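Catechol 2,3-dioxygenase (Rhodococcus sp., PDB 2WL9) probably catalyses the iron-dependent extradiol ring cleavage of catechols, as a type I extradiol dioxygenase in the breakdown of aromatic hydrocarbons. Local coordinates at residues 215-219 and 220-224. Sequence-based numbering, arbitrary orientation.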
loop_
_atom_site.group_PDB
_atom_site.type_symbol
_atom_site.label_atom_id
_atom_site.label_comp_id
_atom_site.label_asym_id
_atom_site.label_seq_id
_atom_site.Cartn_x
_atom_site.Cartn_y
_atom_site.Cartn_z
ATOM N N ILE C 215 20.570 2.410 -24.619
ATOM C CA ILE C 215 19.530 1.437 -24.456
ATOM C C ILE C 215 19.582 0.936 -22.986
ATOM O O ILE C 215 20.629 0.816 -22.396
ATOM C CB ILE C 215 19.613 0.271 -25.438
ATOM C CG1 ILE C 215 20.882 -0.534 -25.264
ATOM C CG2 ILE C 215 19.425 0.711 -26.870
ATOM C CD1 ILE C 215 21.046 -1.623 -26.218
ATOM N N GLU C 216 18.414 0.675 -22.435
ATOM C CA GLU C 216 18.337 0.374 -21.013
ATOM C C GLU C 216 17.709 -0.990 -20.763
ATOM O O GLU C 216 16.654 -1.298 -21.315
ATOM C CB GLU C 216 17.546 1.479 -20.305
ATOM C CG GLU C 216 17.559 1.385 -18.785
ATOM C CD GLU C 216 16.706 2.442 -18.132
ATOM O OE1 GLU C 216 16.155 3.303 -18.851
ATOM O OE2 GLU C 216 16.568 2.402 -16.893
ATOM N N TYR C 217 18.370 -1.805 -19.937
ATOM C CA TYR C 217 17.815 -3.074 -19.477
ATOM C C TYR C 217 17.008 -2.887 -18.195
ATOM O O TYR C 217 17.335 -2.014 -17.378
ATOM C CB TYR C 217 18.942 -4.059 -19.185
ATOM C CG TYR C 217 19.754 -4.487 -20.378
ATOM C CD1 TYR C 217 19.192 -5.273 -21.387
ATOM C CD2 TYR C 217 21.105 -4.139 -20.481
ATOM C CE1 TYR C 217 19.948 -5.693 -22.472
ATOM C CE2 TYR C 217 21.872 -4.552 -21.564
ATOM C CZ TYR C 217 21.284 -5.324 -22.556
ATOM O OH TYR C 217 22.033 -5.733 -23.629
ATOM N N THR C 218 15.973 -3.708 -18.002
ATOM C CA THR C 218 15.237 -3.713 -16.729
ATOM C C THR C 218 16.070 -4.334 -15.606
ATOM O O THR C 218 15.970 -3.918 -14.442
ATOM C CB THR C 218 13.876 -4.465 -16.804
ATOM O OG1 THR C 218 14.093 -5.826 -17.192
ATOM C CG2 THR C 218 12.913 -3.794 -17.774
ATOM N N HIS C 219 16.902 -5.310 -15.970
ATOM C CA HIS C 219 17.640 -6.114 -15.008
ATOM C C HIS C 219 19.138 -5.873 -15.139
ATOM O O HIS C 219 19.699 -5.918 -16.243
ATOM C CB HIS C 219 17.357 -7.603 -15.228
ATOM C CG HIS C 219 15.989 -8.042 -14.805
ATOM N ND1 HIS C 219 14.834 -7.449 -15.267
ATOM C CD2 HIS C 219 15.594 -9.039 -13.976
ATOM C CE1 HIS C 219 13.786 -8.059 -14.742
ATOM N NE2 HIS C 219 14.220 -9.025 -13.951
ATOM N N LEU C 220 19.781 -5.634 -14.001
ATOM C CA LEU C 220 21.220 -5.382 -13.971
ATOM C C LEU C 220 22.004 -6.522 -14.619
ATOM O O LEU C 220 22.984 -6.287 -15.322
ATOM C CB LEU C 220 21.696 -5.127 -12.531
ATOM C CG LEU C 220 23.195 -4.947 -12.230
ATOM C CD1 LEU C 220 23.885 -3.977 -13.183
ATOM C CD2 LEU C 220 23.389 -4.484 -10.783
ATOM N N ASP C 221 21.554 -7.752 -14.405
ATOM C CA ASP C 221 22.278 -8.929 -14.885
ATOM C C ASP C 221 22.407 -9.019 -16.407
ATOM O O ASP C 221 23.334 -9.655 -16.918
ATOM C CB ASP C 221 21.660 -10.195 -14.291
ATOM C CG ASP C 221 21.859 -10.272 -12.787
ATOM O OD1 ASP C 221 22.711 -9.529 -12.276
ATOM O OD2 ASP C 221 21.168 -11.054 -12.118
ATOM N N ASP C 222 21.480 -8.375 -17.117
ATOM C CA ASP C 222 21.551 -8.253 -18.572
ATOM C C ASP C 222 22.636 -7.286 -19.022
ATOM O O ASP C 222 23.250 -7.482 -20.072
ATOM C CB ASP C 222 20.190 -7.849 -19.144
ATOM C CG ASP C 222 19.257 -9.037 -19.298
ATOM O OD1 ASP C 222 19.759 -10.128 -19.642
ATOM O OD2 ASP C 222 18.037 -8.886 -19.072
ATOM N N LEU C 223 22.860 -6.240 -18.234
ATOM C CA LEU C 223 23.972 -5.327 -18.478
ATOM C C LEU C 223 25.296 -6.059 -18.286
ATOM O O LEU C 223 26.203 -5.928 -19.110
ATOM C CB LEU C 223 23.887 -4.102 -17.563
ATOM C CG LEU C 223 24.997 -3.054 -17.664
ATOM C CD1 LEU C 223 25.011 -2.369 -19.031
ATOM C CD2 LEU C 223 24.852 -2.031 -16.553
ATOM N N GLY C 224 25.383 -6.839 -17.209
ATOM C CA GLY C 224 26.563 -7.652 -16.920
ATOM C C GLY C 224 26.846 -8.661 -18.019
ATOM O O GLY C 224 27.992 -8.837 -18.424
HETATM O O HOH W 1 16.924 -6.512 -18.461
#
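With chi1 at -65° in Tyr-217, CG lies beside the backbone N and the phenol ring is swung against Asp-222 CB; a chi1 of -82° in Asp-222 directs its carboxylate toward a bound water and the Gly-138 N-H. The two residues meet at the turn from strand 210-217 into helix 220-232. This strand-to-helix connection belongs to the iron-binding domain of the glyoxalase/dioxygenase (VOC) fold. Asp-222 CB stands over one face of the Tyr-217 ring, 3.8 Å from its centroid, a CH-pi contact offset toward the rim. A flat aromatic side chain suits this place because it can lie against two consecutive helix residues: while CD1 meets the aspartate, CD2 packs 4.0 Å from Leu-223 CB. The tyrosine hydroxyl is bonded to the Met-28 carbonyl, tying the turn to the N-terminal half of the chain. Leu-223 suits its place because it is buried against Pro-264, Trp-266 and Phe-252 of neighbouring strands.

His-219 O receives the N-H of Asp-222 at 3.2 Å; the bond is bent, with an N-H...O angle of 142°, and the donor stands above the carbonyl plane. The short Asp-222 side chain keeps both carboxylate oxygens close to the backbone, where OD1 forms a salt bridge with Arg-134 and OD2 takes the Gly-138 N-H. Thr-218 OG1 and His-219 ND1 share a hydrogen bond of 2.6 Å, which helps fix the rotation of the imidazole. One water bridges the two segments, accepting from His-219 N at 2.8 Å and donating to Asp-222 OD2 at 2.7 Å.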